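Local coordinates for protein ParA (Salmonella enterica subsp. enterica serovar Newport str. SL317, PDB 3EZF) that probably drives partition of plasmid DNA with its P-loop ATPase domain and, when ADP is bound, regulates transcription through DNA binding by a winged helix-turn-helix domain, at residues K76-G80 and N81-Y85; E234-R238 and N239-R243; K389-F392 and D393-F397. All coordinates share one frame; numbering follows the deposited sequence.

Contact 1: residues K76-G80 and N81-Y85; sequences KKQVG and NVEQY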
loop_
_atom_site.group_PDB
_atom_site.type_symbol
_atom_site.label_atom_id
_atom_site.label_comp_id
_atom_site.label_asym_id
_atom_site.label_seq_id
_atom_site.Cartn_x
_atom_site.Cartn_y
_atom_site.Cartn_z
ATOM N N LYS A 76 0.353 -28.026 -32.799
ATOM C CA LYS A 76 0.760 -29.410 -32.534
ATOM C C LYS A 76 2.146 -29.500 -31.904
ATOM O O LYS A 76 3.068 -28.795 -32.307
ATOM C CB LYS A 76 0.741 -30.249 -33.821
ATOM C CG LYS A 76 -0.627 -30.400 -34.457
ATOM C CD LYS A 76 -0.853 -29.346 -35.517
ATOM C CE LYS A 76 0.144 -29.509 -36.673
ATOM N NZ LYS A 76 -0.004 -28.482 -37.764
ATOM N N LYS A 77 2.281 -30.381 -30.916
ATOM C CA LYS A 77 3.545 -30.593 -30.214
ATOM C C LYS A 77 4.426 -31.630 -30.882
ATOM O O LYS A 77 3.969 -32.496 -31.624
ATOM C CB LYS A 77 3.313 -31.087 -28.793
ATOM C CG LYS A 77 2.913 -30.067 -27.771
ATOM C CD LYS A 77 2.743 -30.787 -26.441
ATOM C CE LYS A 77 2.433 -29.832 -25.301
ATOM N NZ LYS A 77 3.556 -28.899 -25.017
ATOM N N GLN A 78 5.706 -31.539 -30.577
ATOM C CA GLN A 78 6.695 -32.457 -31.091
ATOM C C GLN A 78 7.106 -33.155 -29.800
ATOM O O GLN A 78 8.036 -32.735 -29.111
ATOM C CB GLN A 78 7.873 -31.672 -31.663
ATOM C CG GLN A 78 8.834 -32.466 -32.517
ATOM C CD GLN A 78 8.540 -32.324 -33.994
ATOM O OE1 GLN A 78 9.382 -32.634 -34.836
ATOM N NE2 GLN A 78 7.339 -31.856 -34.318
ATOM N N VAL A 79 6.354 -34.167 -29.418
ATOM C CA VAL A 79 6.700 -34.894 -28.218
ATOM C C VAL A 79 6.823 -36.304 -28.717
ATOM O O VAL A 79 6.309 -36.627 -29.786
ATOM C CB VAL A 79 5.593 -34.798 -27.125
ATOM C CG1 VAL A 79 5.283 -33.323 -26.799
ATOM C CG2 VAL A 79 4.336 -35.507 -27.594
ATOM N N GLY A 80 7.498 -37.149 -27.961
ATOM C CA GLY A 80 7.650 -38.503 -28.426
ATOM C C GLY A 80 8.542 -38.512 -29.651
ATOM O O GLY A 80 9.742 -38.734 -29.517
ATOM N N ASN A 81 8.002 -38.242 -30.839
ATOM C CA ASN A 81 8.807 -38.261 -32.073
ATOM C C ASN A 81 7.942 -37.842 -33.253
ATOM O O ASN A 81 8.382 -37.155 -34.217
ATOM C CB ASN A 81 9.275 -39.690 -32.368
ATOM C CG ASN A 81 8.087 -40.666 -32.615
ATOM O OD1 ASN A 81 7.143 -40.756 -31.816
ATOM N ND2 ASN A 81 8.161 -41.412 -33.714
ATOM N N VAL A 82 6.675 -38.264 -33.090
ATOM C CA VAL A 82 5.441 -38.230 -33.881
ATOM C C VAL A 82 4.821 -36.778 -33.798
ATOM O O VAL A 82 5.460 -35.930 -33.099
ATOM C CB VAL A 82 4.650 -39.349 -33.084
ATOM C CG1 VAL A 82 4.199 -38.782 -31.742
ATOM C CG2 VAL A 82 3.630 -40.081 -33.825
ATOM N N GLU A 83 3.610 -36.570 -34.363
ATOM C CA GLU A 83 2.968 -35.175 -34.268
ATOM C C GLU A 83 1.875 -35.348 -33.188
ATOM O O GLU A 83 1.287 -36.425 -33.106
ATOM C CB GLU A 83 2.184 -34.655 -35.532
ATOM C CG GLU A 83 2.088 -33.119 -35.708
ATOM C CD GLU A 83 3.457 -32.536 -35.912
ATOM O OE1 GLU A 83 4.111 -32.861 -36.932
ATOM O OE2 GLU A 83 3.896 -31.773 -35.034
ATOM N N GLN A 84 1.532 -34.303 -32.429
ATOM C CA GLN A 84 0.517 -34.360 -31.350
ATOM C C GLN A 84 -0.795 -33.654 -31.717
ATOM O O GLN A 84 -1.464 -34.028 -32.682
ATOM C CB GLN A 84 1.090 -33.693 -30.111
ATOM C CG GLN A 84 1.776 -34.626 -29.173
ATOM C CD GLN A 84 0.799 -35.560 -28.526
ATOM O OE1 GLN A 84 -0.388 -35.264 -28.478
ATOM N NE2 GLN A 84 1.283 -36.687 -28.010
ATOM N N TYR A 85 -1.136 -32.626 -30.941
ATOM C CA TYR A 85 -2.349 -31.826 -31.122
ATOM C C TYR A 85 -2.519 -31.102 -29.811
ATOM O O TYR A 85 -3.062 -31.653 -28.860
ATOM C CB TYR A 85 -3.580 -32.700 -31.364
ATOM C CG TYR A 85 -4.212 -32.511 -32.729
ATOM C CD1 TYR A 85 -4.607 -33.611 -33.492
ATOM C CD2 TYR A 85 -4.384 -31.240 -33.273
ATOM C CE1 TYR A 85 -5.140 -33.453 -34.759
ATOM C CE2 TYR A 85 -4.920 -31.070 -34.538
ATOM C CZ TYR A 85 -5.292 -32.185 -35.283
ATOM O OH TYR A 85 -5.778 -32.056 -36.569
#
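Gln78 and Glu83 meet across a tight reversal of the chain, their side chains crossing with the amide and carboxylate planes 55° apart. Gln78 NE2 stands 3.5 Å from Glu83 OE2, a loose polar approach. Glu83 reaches there because its CG lies anti to the backbone N (chi1 -154°) and the chain then folds at chi2, turning the carboxylate back over the opposite arm. The same CG lies 3.7 Å from Lys76 CB, so the aliphatic part of the glutamate rests alongside the lysine stem. Lys76 in turn runs beside Tyr85, both side chains pointing the same way, with Lys76 CG 4.0 Å from Tyr85 CD2. A phenol suits this end of the loop: the ring offers carbon to the lysine, while OH is hydrogen-bonded to Glu68 of helix 57-69.

Residues 76-85 link helix 57-69 to strand 87-88 within the helix-turn-helix region, a position and hairpin-like course consistent with the wing of a winged helix-turn-helix domain; the polar Lys76, Gln78 and Glu83 suit so exposed a loop. Its backbone bonding is slight. Gln84 N gives a weak hydrogen bond to Lys77 O (3.1 Å), next to the packing of Lys77 CB on Gln84 CB at 3.7 Å. At the apex Asn81 N turns back weakly to Val79 O around Gly80, as in a classic gamma turn; the positive phi of Gly80 (68°) is easily reached by a residue without a side chain.

Contact 2: residues E234-R238 and N239-R243; sequences EILRR and NIIDR. Unlike the reference sequence in segment 234-238: Ile235 (reference Val), Arg238 (reference Lys). Unlike the reference sequence in segment 239-243: Asn239 (reference Lys), Asp242 (reference Glu).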
loop_
_atom_site.group_PDB
_atom_site.type_symbol
_atom_site.label_atom_id
_atom_site.label_comp_id
_atom_site.label_asym_id
_atom_site.label_seq_id
_atom_site.Cartn_x
_atom_site.Cartn_y
_atom_site.Cartn_z
ATOM N N GLU A 234 -17.338 12.503 -13.899
ATOM C CA GLU A 234 -17.928 11.739 -14.986
ATOM C C GLU A 234 -16.915 11.546 -16.099
ATOM O O GLU A 234 -17.245 10.981 -17.142
ATOM C CB GLU A 234 -19.153 12.448 -15.559
ATOM C CG GLU A 234 -20.261 12.726 -14.563
ATOM C CD GLU A 234 -21.514 13.333 -15.211
ATOM O OE1 GLU A 234 -21.425 13.828 -16.355
ATOM O OE2 GLU A 234 -22.592 13.326 -14.575
ATOM N N ILE A 235 -15.686 12.013 -15.886
ATOM C CA ILE A 235 -14.647 11.884 -16.906
ATOM C C ILE A 235 -14.347 10.432 -17.264
ATOM O O ILE A 235 -14.290 10.089 -18.436
ATOM C CB ILE A 235 -13.316 12.537 -16.481
ATOM C CG1 ILE A 235 -13.555 13.920 -15.868
ATOM C CG2 ILE A 235 -12.418 12.660 -17.698
ATOM C CD1 ILE A 235 -14.339 14.860 -16.759
ATOM N N LEU A 236 -14.158 9.586 -16.252
ATOM C CA LEU A 236 -13.854 8.165 -16.475
ATOM C C LEU A 236 -14.856 7.493 -17.419
ATOM O O LEU A 236 -14.463 6.756 -18.301
ATOM C CB LEU A 236 -13.820 7.394 -15.135
ATOM C CG LEU A 236 -13.001 6.095 -15.007
ATOM C CD1 LEU A 236 -13.561 5.283 -13.860
ATOM C CD2 LEU A 236 -13.047 5.271 -16.261
ATOM N N ARG A 237 -16.148 7.748 -17.237
ATOM C CA ARG A 237 -17.161 7.128 -18.084
ATOM C C ARG A 237 -17.172 7.730 -19.477
ATOM O O ARG A 237 -17.428 7.038 -20.450
ATOM C CB ARG A 237 -18.565 7.292 -17.475
ATOM C CG ARG A 237 -19.367 5.987 -17.244
ATOM C CD ARG A 237 -19.831 5.221 -18.497
ATOM N NE ARG A 237 -20.176 3.840 -18.118
ATOM C CZ ARG A 237 -20.791 2.936 -18.889
ATOM N NH1 ARG A 237 -21.169 3.226 -20.130
ATOM N NH2 ARG A 237 -21.025 1.720 -18.413
ATOM N N ARG A 238 -16.889 9.017 -19.578
ATOM C CA ARG A 238 -16.928 9.674 -20.867
ATOM C C ARG A 238 -15.665 9.639 -21.717
ATOM O O ARG A 238 -15.752 9.498 -22.928
ATOM C CB ARG A 238 -17.341 11.133 -20.683
ATOM C CG ARG A 238 -18.124 11.678 -21.856
ATOM C CD ARG A 238 -17.918 13.176 -22.037
ATOM N NE ARG A 238 -16.573 13.488 -22.522
ATOM C CZ ARG A 238 -16.311 14.430 -23.424
ATOM N NH1 ARG A 238 -17.305 15.152 -23.935
ATOM N NH2 ARG A 238 -15.059 14.649 -23.823
ATOM N N ASN A 239 -14.494 9.763 -21.103
ATOM C CA ASN A 239 -13.257 9.815 -21.871
ATOM C C ASN A 239 -12.496 8.511 -22.084
ATOM O O ASN A 239 -11.550 8.469 -22.868
ATOM C CB ASN A 239 -12.335 10.887 -21.268
ATOM C CG ASN A 239 -12.913 12.289 -21.391
ATOM O OD1 ASN A 239 -12.370 13.244 -20.843
ATOM N ND2 ASN A 239 -14.018 12.414 -22.115
ATOM N N ILE A 240 -12.892 7.453 -21.390
ATOM C CA ILE A 240 -12.228 6.172 -21.579
ATOM C C ILE A 240 -13.227 5.045 -21.791
ATOM O O ILE A 240 -13.283 4.458 -22.870
ATOM C CB ILE A 240 -11.297 5.793 -20.380
ATOM C CG1 ILE A 240 -10.089 6.749 -20.335
ATOM C CG2 ILE A 240 -10.830 4.327 -20.527
ATOM C CD1 ILE A 240 -9.112 6.501 -19.215
ATOM N N ILE A 241 -14.024 4.773 -20.759
ATOM C CA ILE A 241 -15.017 3.698 -20.768
ATOM C C ILE A 241 -15.977 3.734 -21.934
ATOM O O ILE A 241 -16.052 2.770 -22.694
ATOM C CB ILE A 241 -15.818 3.655 -19.427
ATOM C CG1 ILE A 241 -14.936 3.043 -18.328
ATOM C CG2 ILE A 241 -17.087 2.826 -19.582
ATOM C CD1 ILE A 241 -15.554 3.037 -16.957
ATOM N N ASP A 242 -16.716 4.825 -22.089
ATOM C CA ASP A 242 -17.653 4.912 -23.206
ATOM C C ASP A 242 -16.928 4.923 -24.553
ATOM O O ASP A 242 -17.517 4.587 -25.570
ATOM C CB ASP A 242 -18.553 6.152 -23.086
ATOM C CG ASP A 242 -19.886 5.846 -22.409
ATOM O OD1 ASP A 242 -20.211 4.649 -22.257
ATOM O OD2 ASP A 242 -20.620 6.793 -22.041
ATOM N N ARG A 243 -15.649 5.283 -24.567
ATOM C CA ARG A 243 -14.909 5.319 -25.823
ATOM C C ARG A 243 -14.358 3.949 -26.253
ATOM O O ARG A 243 -13.879 3.791 -27.380
ATOM C CB ARG A 243 -13.766 6.340 -25.742
ATOM C CG ARG A 243 -14.214 7.728 -25.308
ATOM C CD ARG A 243 -13.638 8.821 -26.181
ATOM N NE ARG A 243 -14.671 9.426 -27.023
ATOM C CZ ARG A 243 -15.479 10.423 -26.657
ATOM N NH1 ARG A 243 -15.391 10.964 -25.444
ATOM N NH2 ARG A 243 -16.392 10.878 -27.519
#
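Arg237, on helix 235-241 of the P-loop domain, forms a salt bridge with Asp242, which follows five residues on, round a wider pi-type turn: Arg237 NH1 lies 2.7 Å from Asp242 OD1. OD1 arrives at the edge of the guanidinium, near its plane, yet the carboxylate plane stands 85° to it, and the N-H points poorly at the oxygen, making a weak hydrogen bond. The acid probably offsets some of the positive charge where Arg237 NH2 lies close to Arg309 NH2.

The backbone spacing makes the pairing possible. Ile235 O still accepts the ordinary helical bond from Asn239 N at 2.7 Å, but Leu236 O then takes Ile241 N (3.2 Å) and Arg237 O takes Asp242 N (2.8 Å), each skipping one residue more than an alpha-helix would. The same spacing sets Arg238 NE and Arg243 NH1 4.0 Å apart, side by side, a like-charge approach on a more exposed flank.

Farther in, the branched and apolar residues suit a helix pressed against strands. Leu236 and Ile241 both reach Ile253 of strand 250-254, while Ile235 and Ile240 lean on Met181 of helix 177-182. Ile241 serves two neighbours: its CG1 branch carries CD1 to within 3.4 Å of Leu236 CD2, and CG2, anti to the backbone N, sits 3.6 Å above the plane of the Arg237 guanidinium, offset toward the rim near NE.

Contact 3: residues K389-F392 and D393-F397; sequences KAVF and DRIEF. With SO4 (sulfate ion), chain E.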
loop_
_atom_site.group_PDB
_atom_site.type_symbol
_atom_site.label_atom_id
_atom_site.label_comp_id
_atom_site.label_asym_id
_atom_site.label_seq_id
_atom_site.Cartn_x
_atom_site.Cartn_y
_atom_site.Cartn_z
ATOM N N LYS A 389 -15.321 -19.109 -11.156
ATOM C CA LYS A 389 -16.626 -19.559 -11.618
ATOM C C LYS A 389 -17.714 -18.917 -10.755
ATOM O O LYS A 389 -18.743 -18.468 -11.266
ATOM C CB LYS A 389 -16.715 -21.085 -11.518
ATOM C CG LYS A 389 -18.054 -21.682 -11.962
ATOM C CD LYS A 389 -18.148 -21.790 -13.483
ATOM C CE LYS A 389 -19.550 -22.161 -13.933
ATOM N NZ LYS A 389 -20.022 -23.438 -13.329
ATOM N N ALA A 390 -17.468 -18.872 -9.446
ATOM C CA ALA A 390 -18.402 -18.293 -8.479
ATOM C C ALA A 390 -18.689 -16.820 -8.777
ATOM O O ALA A 390 -19.839 -16.380 -8.829
ATOM C CB ALA A 390 -17.835 -18.439 -7.080
ATOM N N VAL A 391 -17.625 -16.057 -8.974
ATOM C CA VAL A 391 -17.749 -14.644 -9.280
ATOM C C VAL A 391 -18.461 -14.491 -10.621
ATOM O O VAL A 391 -19.372 -13.677 -10.754
ATOM C CB VAL A 391 -16.351 -13.986 -9.359
ATOM C CG1 VAL A 391 -16.481 -12.492 -9.451
ATOM C CG2 VAL A 391 -15.532 -14.369 -8.142
ATOM N N PHE A 392 -18.051 -15.282 -11.612
ATOM C CA PHE A 392 -18.657 -15.200 -12.930
ATOM C C PHE A 392 -20.166 -15.460 -12.927
ATOM O O PHE A 392 -20.925 -14.763 -13.603
ATOM C CB PHE A 392 -17.974 -16.171 -13.889
ATOM C CG PHE A 392 -18.487 -16.067 -15.297
ATOM C CD1 PHE A 392 -19.653 -16.734 -15.684
ATOM C CD2 PHE A 392 -17.851 -15.235 -16.216
ATOM C CE1 PHE A 392 -20.183 -16.568 -16.960
ATOM C CE2 PHE A 392 -18.372 -15.061 -17.496
ATOM C CZ PHE A 392 -19.545 -15.733 -17.868
ATOM N N ASP A 393 -20.608 -16.457 -12.165
ATOM C CA ASP A 393 -22.029 -16.777 -12.112
ATOM C C ASP A 393 -22.846 -15.700 -11.400
ATOM O O ASP A 393 -23.992 -15.443 -11.777
ATOM C CB ASP A 393 -22.232 -18.150 -11.464
ATOM C CG ASP A 393 -21.604 -19.261 -12.279
ATOM O OD1 ASP A 393 -21.992 -19.421 -13.461
ATOM O OD2 ASP A 393 -20.718 -19.964 -11.745
ATOM N N ARG A 394 -22.263 -15.065 -10.382
ATOM C CA ARG A 394 -22.959 -13.996 -9.661
ATOM C C ARG A 394 -23.304 -12.884 -10.633
ATOM O O ARG A 394 -24.440 -12.394 -10.651
ATOM C CB ARG A 394 -22.082 -13.407 -8.569
ATOM C CG ARG A 394 -22.303 -13.985 -7.205
ATOM C CD ARG A 394 -23.730 -13.773 -6.718
ATOM N NE ARG A 394 -23.857 -14.122 -5.304
ATOM C CZ ARG A 394 -23.398 -15.251 -4.762
ATOM N NH1 ARG A 394 -22.774 -16.165 -5.504
ATOM N NH2 ARG A 394 -23.551 -15.459 -3.465
ATOM N N ILE A 395 -22.311 -12.481 -11.428
ATOM C CA ILE A 395 -22.508 -11.435 -12.418
ATOM C C ILE A 395 -23.689 -11.797 -13.295
ATOM O O ILE A 395 -24.627 -11.012 -13.406
ATOM C CB ILE A 395 -21.269 -11.239 -13.331
ATOM C CG1 ILE A 395 -20.219 -10.388 -12.629
ATOM C CG2 ILE A 395 -21.664 -10.528 -14.618
ATOM C CD1 ILE A 395 -19.590 -11.056 -11.470
ATOM N N GLU A 396 -23.649 -12.987 -13.904
ATOM C CA GLU A 396 -24.731 -13.430 -14.789
ATOM C C GLU A 396 -26.091 -13.397 -14.101
ATOM O O GLU A 396 -27.076 -12.942 -14.686
ATOM C CB GLU A 396 -24.439 -14.824 -15.348
ATOM C CG GLU A 396 -23.211 -14.857 -16.255
ATOM C CD GLU A 396 -23.216 -13.746 -17.295
ATOM O OE1 GLU A 396 -24.034 -13.805 -18.237
ATOM O OE2 GLU A 396 -22.404 -12.805 -17.163
ATOM N N PHE A 397 -26.133 -13.857 -12.853
ATOM C CA PHE A 397 -27.369 -13.851 -12.089
ATOM C C PHE A 397 -27.831 -12.420 -11.953
ATOM O O PHE A 397 -28.896 -12.034 -12.440
ATOM C CB PHE A 397 -27.143 -14.420 -10.691
ATOM C CG PHE A 397 -28.303 -14.185 -9.745
ATOM C CD1 PHE A 397 -29.535 -14.777 -9.977
ATOM C CD2 PHE A 397 -28.159 -13.357 -8.632
ATOM C CE1 PHE A 397 -30.603 -14.547 -9.123
ATOM C CE2 PHE A 397 -29.220 -13.123 -7.773
ATOM C CZ PHE A 397 -30.443 -13.717 -8.016
HETATM S S SO4 E . -22.734 -23.022 -15.899
HETATM O O1 SO4 E . -23.419 -23.182 -17.196
HETATM O O2 SO4 E . -23.715 -23.158 -14.807
HETATM O O3 SO4 E . -22.114 -21.688 -15.832
HETATM O O4 SO4 E . -21.690 -24.057 -15.763
#
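Lys389 folds its side chain over Asp393, one helical turn further on, and ends at a bound sulfate ion. Its CB lies 4.2 Å from Asp393 OD2. CG, set anti to the backbone N (chi1 179°), comes closer to the same oxygen. The bend at chi2 (80°) keeps CD alongside the carboxylate, 3.6 Å from Asp393 OD2. CE touches both that oxygen and the sulfate, 3.2 Å from sulfate O3. A second bend at chi4 delivers NZ to sulfate O4, where it donates a hydrogen bond of 3.0 Å, while its ion pair with Asp393 OD2 is long (3.9 Å). A flexible, cationic residue suits this place, as its amine can serve both anions; Asp141 gives it a further weak partner. The sulfate probably came from the crystallisation liquor.

The ordinary helical bond from Asp393 N to Lys389 O, 2.9 Å, sets these two residues one turn apart. The next flank pairs Phe392 with Glu396: CE1 rests 3.5 Å from Glu396 CG, and ring and carboxylate planes are only 21° apart. Glu396 CG thus meets the ring carbons obliquely while OE1 accepts a hydrogen bond from His108 and OE2 bonds with Tyr104 OH.

Helix 378-400 thereby lies against the core: Phe392 stacks with His145 and, together with Ile395, touches Phe250 of strand 250-254, while Arg394 forms a salt bridge with Asp343 beyond helix 324-337.

The three contacts come in series along the chain. Contact 1 belongs to the helix-turn-helix region, far out at the periphery; its centre lies about 48 Å from that of contact 2, on the other side of the chain's centre, and about 37 Å from that of contact 3. Contacts 2 and 3, with centres about 25 Å and nearest atoms about 13 Å apart, do not touch, but both lean on strand 250-254 of the six-stranded parallel sheet, one from helix 235-241, contact 2 also touching strand 112-116, and the other from helix 378-400. The loop of contact 1, in a winged helix-turn-helix region that probably binds DNA, projects well away from the nucleotide-binding fold.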